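Local coordinates for protein aminotransferase, classes I and II (Silicibacter pomeroyi DSS-3, PDB 3H14) that probably catalyses pyridoxal 5'-phosphate-dependent transamination between L-aspartate and 2-oxoglutarate, giving oxaloacetate and L-glutamate, at residues 30-35 with 365-370; 338-343 with 373-378. All coordinates share one frame; numbering follows the deposited sequence.

Contact 1: 30-35 with 365-370; sequences GRRIIH and TADIEE
Arg32 and Glu370 share water 1, which donates to Glu370 OE1 at 2.7 Å. The same water accepts from Arg32 NH1, 3.1 Å away, so the two charged groups are joined through solvent rather than by direct contact. On the other branch of the guanidinium, Arg32 NH2 forms a long salt bridge of 3.4 Å to Asp367 OD1, which lies at the edge, near the guanidinium plane. The carboxylate of Asp367 is turned 79° from that plane. Arg32 makes this span with an extended chain that leaves with CG anti to the backbone N (chi1 172°). Ile34 CD1 lies 3.8 Å above one face of the guanidinium, offset toward its rim. The same methyl packs at 3.7 Å on Glu370 CG, the two side chains running about perpendicular. Beyond CG the Glu370 chain bends (chi2 67°), and its other oxygen, OE2, forms a salt bridge with Arg374 NE one turn on. Ile34 CG2 presses on the helix backbone, 3.3 Å from Asp367 O. Asp367 OD2 accepts a hydrogen bond from water 2 (3.0 Å). That water in turn accepts from His35 N at 2.8 Å and reaches Ile33 O weakly, tying the backbone before and within the strand to the helix. The apolar centre is thus bordered by bridged charges. Ile34 hydrogen-bonds to Gly339 and Ala341. Ile33, just before strand 34-35, and His35 within it touch helix 17-28, while Ile34 meets helix 365-381, which rests against helix 278-302.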
ATOM      1  N   GLY A  30     -16.169  19.151  18.466  1.00 24.97           N
ATOM      2  CA  GLY A  30     -16.243  20.352  17.649  1.00 23.49           C
ATOM      3  C   GLY A  30     -14.988  20.829  16.928  1.00 22.07           C
ATOM      4  O   GLY A  30     -15.017  21.878  16.289  1.00 20.58           O
ATOM      5  N   ARG A  31     -13.901  20.068  16.997  1.00 21.17           N
ATOM      6  CA  ARG A  31     -12.600  20.527  16.507  1.00 20.94           C
ATOM      7  C   ARG A  31     -12.342  19.928  15.145  1.00 21.32           C
ATOM      8  O   ARG A  31     -12.615  18.741  14.927  1.00 22.41           O
ATOM      9  CB  ARG A  31     -11.464  20.179  17.516  1.00 22.56           C
ATOM     10  N   ARG A  32     -11.863  20.746  14.215  1.00 20.95           N
ATOM     11  CA  ARG A  32     -11.495  20.264  12.898  1.00 20.93           C
ATOM     12  C   ARG A  32     -10.069  19.757  13.009  1.00 20.92           C
ATOM     13  O   ARG A  32      -9.164  20.473  13.449  1.00 19.08           O
ATOM     14  CB  ARG A  32     -11.647  21.318  11.820  1.00 20.78           C
ATOM     15  CG  ARG A  32     -11.100  20.920  10.440  1.00 21.62           C
ATOM     16  CD  ARG A  32     -11.583  21.823   9.411  1.00 24.26           C
ATOM     17  NE  ARG A  32     -10.917  21.635   8.123  1.00 24.03           N
ATOM     18  CZ  ARG A  32      -9.944  22.371   7.618  1.00 27.43           C
ATOM     19  NH1 ARG A  32      -9.441  23.430   8.268  1.00 29.15           N
ATOM     20  NH2 ARG A  32      -9.488  22.069   6.403  1.00 27.78           N
ATOM     21  N   ILE A  33      -9.902  18.491  12.642  1.00 19.79           N
ATOM     22  CA  ILE A  33      -8.597  17.789  12.662  1.00 19.40           C
ATOM     23  C   ILE A  33      -8.118  17.614  11.238  1.00 19.26           C
ATOM     24  O   ILE A  33      -8.917  17.279  10.361  1.00 19.90           O
ATOM     25  CB  ILE A  33      -8.778  16.395  13.330  1.00 18.97           C
ATOM     26  CG1 ILE A  33      -9.206  16.556  14.793  1.00 19.51           C
ATOM     27  CG2 ILE A  33      -7.497  15.502  13.250  1.00 19.38           C
ATOM     28  CD1 ILE A  33      -8.239  17.438  15.663  1.00 17.97           C
ATOM     29  N   ILE A  34      -6.821  17.801  10.994  1.00 18.59           N
ATOM     30  CA  ILE A  34      -6.244  17.546   9.690  1.00 18.70           C
ATOM     31  C   ILE A  34      -5.765  16.081   9.710  1.00 18.75           C
ATOM     32  O   ILE A  34      -4.992  15.646  10.577  1.00 17.04           O
ATOM     33  CB  ILE A  34      -5.108  18.518   9.329  1.00 18.96           C
ATOM     34  CG1 ILE A  34      -5.603  19.974   9.372  1.00 18.27           C
ATOM     35  CG2 ILE A  34      -4.549  18.169   7.937  1.00 18.75           C
ATOM     36  CD1 ILE A  34      -6.659  20.304   8.331  1.00 18.35           C
ATOM     37  N   HIS A  35      -6.270  15.315   8.749  1.00 18.84           N
ATOM     38  CA  HIS A  35      -6.137  13.856   8.763  1.00 18.46           C
ATOM     39  C   HIS A  35      -4.951  13.516   7.910  1.00 18.81           C
ATOM     40  O   HIS A  35      -5.067  13.497   6.699  1.00 17.76           O
ATOM     41  CB  HIS A  35      -7.411  13.205   8.253  1.00 19.27           C
ATOM     42  CG  HIS A  35      -8.479  13.145   9.286  1.00 17.18           C
ATOM     43  ND1 HIS A  35      -8.584  12.100  10.167  1.00 19.83           N
ATOM     44  CD2 HIS A  35      -9.451  14.021   9.624  1.00 20.21           C
ATOM     45  CE1 HIS A  35      -9.585  12.322  10.997  1.00 22.88           C
ATOM     46  NE2 HIS A  35     -10.120  13.489  10.698  1.00 19.94           N
ATOM     47  N   THR A 365      -5.024  20.041  -1.082  1.00 24.07           N
ATOM     48  CA  THR A 365      -3.835  20.853  -0.838  1.00 24.31           C
ATOM     49  C   THR A 365      -4.053  21.854   0.290  1.00 25.24           C
ATOM     50  O   THR A 365      -3.165  22.081   1.115  1.00 25.14           O
ATOM     51  CB  THR A 365      -3.386  21.528  -2.136  1.00 23.78           C
ATOM     52  OG1 THR A 365      -3.101  20.497  -3.093  1.00 23.94           O
ATOM     53  CG2 THR A 365      -2.184  22.433  -1.926  1.00 23.81           C
ATOM     54  N   ALA A 366      -5.251  22.429   0.370  1.00 26.02           N
ATOM     55  CA  ALA A 366      -5.573  23.352   1.489  1.00 26.34           C
ATOM     56  C   ALA A 366      -5.469  22.684   2.871  1.00 25.45           C
ATOM     57  O   ALA A 366      -5.039  23.302   3.861  1.00 25.60           O
ATOM     58  CB  ALA A 366      -6.981  23.938   1.294  1.00 27.20           C
ATOM     59  N   ASP A 367      -5.878  21.427   2.949  1.00 25.45           N
ATOM     60  CA  ASP A 367      -5.729  20.639   4.194  1.00 24.73           C
ATOM     61  C   ASP A 367      -4.228  20.435   4.549  1.00 24.24           C
ATOM     62  O   ASP A 367      -3.853  20.492   5.697  1.00 23.69           O
ATOM     63  CB  ASP A 367      -6.355  19.247   4.042  1.00 24.89           C
ATOM     64  CG  ASP A 367      -7.862  19.263   4.110  1.00 27.00           C
ATOM     65  OD1 ASP A 367      -8.443  20.281   3.704  1.00 28.07           O
ATOM     66  OD2 ASP A 367      -8.448  18.245   4.554  1.00 26.39           O
ATOM     67  N   ILE A 368      -3.411  20.115   3.551  1.00 24.29           N
ATOM     68  CA  ILE A 368      -1.963  19.916   3.751  1.00 24.45           C
ATOM     69  C   ILE A 368      -1.316  21.242   4.179  1.00 25.36           C
ATOM     70  O   ILE A 368      -0.581  21.287   5.159  1.00 24.95           O
ATOM     71  CB  ILE A 368      -1.292  19.329   2.480  1.00 24.26           C
ATOM     72  CG1 ILE A 368      -1.798  17.899   2.196  1.00 24.36           C
ATOM     73  CG2 ILE A 368       0.226  19.350   2.568  1.00 23.50           C
ATOM     74  CD1 ILE A 368      -2.233  17.082   3.400  1.00 23.54           C
ATOM     75  N   GLU A 369      -1.630  22.327   3.469  1.00 26.29           N
ATOM     76  CA  GLU A 369      -1.156  23.644   3.875  1.00 27.10           C
ATOM     77  C   GLU A 369      -1.518  23.906   5.322  1.00 25.56           C
ATOM     78  O   GLU A 369      -0.674  24.290   6.112  1.00 24.74           O
ATOM     79  CB  GLU A 369      -1.724  24.737   2.970  1.00 27.37           C
ATOM     80  CG  GLU A 369      -1.123  24.742   1.578  1.00 30.38           C
ATOM     81  CD  GLU A 369      -1.716  25.804   0.620  1.00 32.49           C
ATOM     82  OE1 GLU A 369      -2.907  26.198   0.784  1.00 38.58           O
ATOM     83  OE2 GLU A 369      -0.978  26.208  -0.336  1.00 39.24           O
ATOM     84  N   GLU A 370      -2.785  23.698   5.672  1.00 24.70           N
ATOM     85  CA  GLU A 370      -3.241  23.836   7.050  1.00 23.34           C
ATOM     86  C   GLU A 370      -2.523  22.914   8.039  1.00 22.93           C
ATOM     87  O   GLU A 370      -2.151  23.335   9.163  1.00 21.60           O
ATOM     88  CB  GLU A 370      -4.755  23.617   7.123  1.00 24.16           C
ATOM     89  CG  GLU A 370      -5.387  23.798   8.505  1.00 23.80           C
ATOM     90  CD  GLU A 370      -5.347  25.233   9.014  1.00 25.18           C
ATOM     91  OE1 GLU A 370      -5.448  26.172   8.187  1.00 24.58           O
ATOM     92  OE2 GLU A 370      -5.214  25.409  10.238  1.00 22.12           O
TER
HETATM   93  O   HOH W   1      -7.731  25.555   6.878  1.00 27.61           O
HETATM   94  O   HOH W   2      -8.200  16.526   7.052  1.00 25.07           O

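Contact 2: 338-343 with 373-378; sequences AGVAVT and DRLEAF
Arg374 and the chain from Ala338 to Val340 meet at the aliphatic part of the arginine and at NH1. At its tip, NH1 gives a weak hydrogen bond to Gly339 O, 3.0 Å long and bent to 129° at the hydrogen; the stronger partner of NH1 is Arg32 O. Lower down, CD lies 3.1 Å from Ala338 O. Val340 CG2 packs on the root of the side chain, 3.6 Å from Arg374 CB, and also faces Leu375 CG at 4.4 Å. One turn on, Ala338 CB meets Phe378 CB at 3.7 Å, coming obliquely to the aromatic ring. Phe378 CG is anti to the backbone N (chi1 158°), and its side chain touches Glu333, Ile334 and Lys337 of helix 327-338. What brings the carbonyls within reach is the turn that ends this helix: Gly339, with positive phi (68°), leads from Ala338 into the strand. Leu375 extends the apolar layer to Ile334 and to Phe359 of the neighbouring strand 356-360. The contact is apolar where Val340 and Leu375 meet and where Ala338 meets Phe378, and polar where Arg374 passes the carbonyls of Ala338 and Gly339; a cationic group beside a helix C-terminus would probably be favoured by the helix dipole.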
ATOM      1  N   ALA A 338      -1.647  19.977  18.364  1.00 22.40           N
ATOM      2  CA  ALA A 338      -1.646  20.528  17.002  1.00 22.40           C
ATOM      3  C   ALA A 338      -2.940  20.320  16.200  1.00 20.64           C
ATOM      4  O   ALA A 338      -3.132  20.983  15.189  1.00 20.62           O
ATOM      5  CB  ALA A 338      -0.445  19.989  16.176  1.00 21.34           C
ATOM      6  N   GLY A 339      -3.793  19.407  16.625  1.00 19.16           N
ATOM      7  CA  GLY A 339      -5.018  19.111  15.863  1.00 18.95           C
ATOM      8  C   GLY A 339      -4.749  18.444  14.542  1.00 18.08           C
ATOM      9  O   GLY A 339      -5.516  18.604  13.559  1.00 16.90           O
ATOM     10  N   VAL A 340      -3.653  17.681  14.519  1.00 18.74           N
ATOM     11  CA  VAL A 340      -3.217  16.962  13.326  1.00 17.71           C
ATOM     12  C   VAL A 340      -3.048  15.503  13.684  1.00 17.57           C
ATOM     13  O   VAL A 340      -2.440  15.184  14.697  1.00 16.98           O
ATOM     14  CB  VAL A 340      -1.899  17.517  12.703  1.00 17.77           C
ATOM     15  CG1 VAL A 340      -1.506  16.713  11.475  1.00 17.43           C
ATOM     16  CG2 VAL A 340      -2.061  18.993  12.259  1.00 17.34           C
ATOM     17  N   ALA A 341      -3.600  14.621  12.837  1.00 16.37           N
ATOM     18  CA  ALA A 341      -3.530  13.168  13.050  1.00 16.92           C
ATOM     19  C   ALA A 341      -2.425  12.589  12.192  1.00 15.76           C
ATOM     20  O   ALA A 341      -2.386  12.849  11.040  1.00 15.88           O
ATOM     21  CB  ALA A 341      -4.880  12.476  12.703  1.00 16.17           C
ATOM     22  N   VAL A 342      -1.503  11.884  12.820  1.00 16.37           N
ATOM     23  CA  VAL A 342      -0.399  11.223  12.143  1.00 16.84           C
ATOM     24  C   VAL A 342      -0.298   9.816  12.705  1.00 16.53           C
ATOM     25  O   VAL A 342      -0.865   9.528  13.757  1.00 17.10           O
ATOM     26  CB  VAL A 342       0.933  12.004  12.306  1.00 17.10           C
ATOM     27  CG1 VAL A 342       0.753  13.470  11.824  1.00 17.15           C
ATOM     28  CG2 VAL A 342       1.441  11.923  13.723  1.00 14.62           C
ATOM     29  N   THR A 343       0.450   8.938  12.037  1.00 18.28           N
ATOM     30  CA  THR A 343       0.496   7.526  12.423  1.00 18.87           C
ATOM     31  C   THR A 343       1.841   7.131  13.019  1.00 18.57           C
ATOM     32  O   THR A 343       2.857   7.281  12.360  1.00 17.77           O
ATOM     33  CB  THR A 343       0.298   6.615  11.200  1.00 19.69           C
ATOM     34  OG1 THR A 343      -0.938   6.967  10.539  1.00 25.45           O
ATOM     35  CG2 THR A 343       0.255   5.159  11.656  1.00 19.53           C
ATOM     36  N   ASP A 373       1.015  24.251   8.706  1.00 23.82           N
ATOM     37  CA  ASP A 373       0.953  25.429   9.597  1.00 23.71           C
ATOM     38  C   ASP A 373       0.797  25.047  11.051  1.00 23.85           C
ATOM     39  O   ASP A 373       1.445  25.617  11.948  1.00 22.88           O
ATOM     40  CB  ASP A 373      -0.231  26.318   9.238  1.00 24.15           C
ATOM     41  CG  ASP A 373      -0.033  27.066   7.967  1.00 26.83           C
ATOM     42  OD1 ASP A 373       1.098  27.115   7.439  1.00 30.70           O
ATOM     43  OD2 ASP A 373      -1.020  27.652   7.492  1.00 31.83           O
ATOM     44  N   ARG A 374      -0.087  24.085  11.296  1.00 23.33           N
ATOM     45  CA  ARG A 374      -0.331  23.579  12.614  1.00 23.56           C
ATOM     46  C   ARG A 374       0.891  22.886  13.194  1.00 23.66           C
ATOM     47  O   ARG A 374       1.167  23.012  14.388  1.00 24.79           O
ATOM     48  CB  ARG A 374      -1.498  22.574  12.590  1.00 23.47           C
ATOM     49  CG  ARG A 374      -2.819  23.225  12.217  1.00 24.91           C
ATOM     50  CD  ARG A 374      -4.016  22.335  12.508  1.00 24.00           C
ATOM     51  NE  ARG A 374      -5.266  22.964  12.088  1.00 22.04           N
ATOM     52  CZ  ARG A 374      -6.473  22.438  12.289  1.00 22.35           C
ATOM     53  NH1 ARG A 374      -6.607  21.277  12.908  1.00 20.67           N
ATOM     54  NH2 ARG A 374      -7.547  23.077  11.868  1.00 23.04           N
ATOM     55  N   LEU A 375       1.567  22.103  12.362  1.00 24.18           N
ATOM     56  CA  LEU A 375       2.731  21.352  12.798  1.00 25.03           C
ATOM     57  C   LEU A 375       3.843  22.337  13.175  1.00 25.35           C
ATOM     58  O   LEU A 375       4.452  22.229  14.225  1.00 25.33           O
ATOM     59  CB  LEU A 375       3.185  20.402  11.688  1.00 25.15           C
ATOM     60  CG  LEU A 375       2.303  19.140  11.614  1.00 26.23           C
ATOM     61  CD1 LEU A 375       2.621  18.362  10.346  1.00 28.47           C
ATOM     62  CD2 LEU A 375       2.467  18.262  12.868  1.00 26.51           C
ATOM     63  N   GLU A 376       4.087  23.282  12.284  1.00 27.51           N
ATOM     64  CA  GLU A 376       5.089  24.330  12.512  1.00 27.31           C
ATOM     65  C   GLU A 376       4.871  25.057  13.802  1.00 27.68           C
ATOM     66  O   GLU A 376       5.813  25.237  14.558  1.00 26.94           O
ATOM     67  CB  GLU A 376       5.083  25.334  11.387  1.00 28.21           C
ATOM     68  CG  GLU A 376       5.577  24.768  10.080  1.00 31.76           C
ATOM     69  CD  GLU A 376       6.239  25.803   9.172  1.00 38.54           C
ATOM     70  OE1 GLU A 376       6.713  26.837   9.700  1.00 42.20           O
ATOM     71  OE2 GLU A 376       6.318  25.557   7.938  1.00 40.82           O
ATOM     72  N   ALA A 377       3.641  25.506  14.058  1.00 26.81           N
ATOM     73  CA  ALA A 377       3.354  26.245  15.286  1.00 26.73           C
ATOM     74  C   ALA A 377       3.580  25.389  16.498  1.00 26.95           C
ATOM     75  O   ALA A 377       4.039  25.882  17.518  1.00 26.20           O
ATOM     76  CB  ALA A 377       1.928  26.789  15.306  1.00 26.56           C
ATOM     77  N   PHE A 378       3.207  24.107  16.399  1.00 26.71           N
ATOM     78  CA  PHE A 378       3.311  23.174  17.525  1.00 26.49           C
ATOM     79  C   PHE A 378       4.773  22.943  17.847  1.00 25.98           C
ATOM     80  O   PHE A 378       5.149  22.933  19.014  1.00 26.23           O
ATOM     81  CB  PHE A 378       2.589  21.825  17.191  1.00 26.93           C
ATOM     82  CG  PHE A 378       3.044  20.614  18.012  1.00 26.41           C
ATOM     83  CD1 PHE A 378       2.570  20.387  19.286  1.00 28.53           C
ATOM     84  CD2 PHE A 378       3.889  19.669  17.463  1.00 28.46           C
ATOM     85  CE1 PHE A 378       2.969  19.262  20.007  1.00 28.39           C
ATOM     86  CE2 PHE A 378       4.295  18.548  18.201  1.00 26.00           C
ATOM     87  CZ  PHE A 378       3.837  18.359  19.459  1.00 26.58           C
TER

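Overall arrangement
Contacts 1 and 2 are successive parts of one interface, their centres 9 Å apart, in which helix 365-381 packs along neighbouring parallel strands 34-35 and 340-344. They join directly: Arg374 NH1 lies 2.7 Å from Arg32 O, and Ala341 N lies 2.8 Å from Ile34 O, both probable hydrogen bonds. Ile33 CD1 also packs on Gly339 O. An N-terminal strand, a later strand and the C-terminal helix thus build one module, consistent with the small domain of class 1 aminotransferases, which is built from N-terminal and C-terminal parts of the chain. Both contacts lie about 23 to 24 Å (centre to centre) from the middle of the chain, and neither includes a bound cofactor.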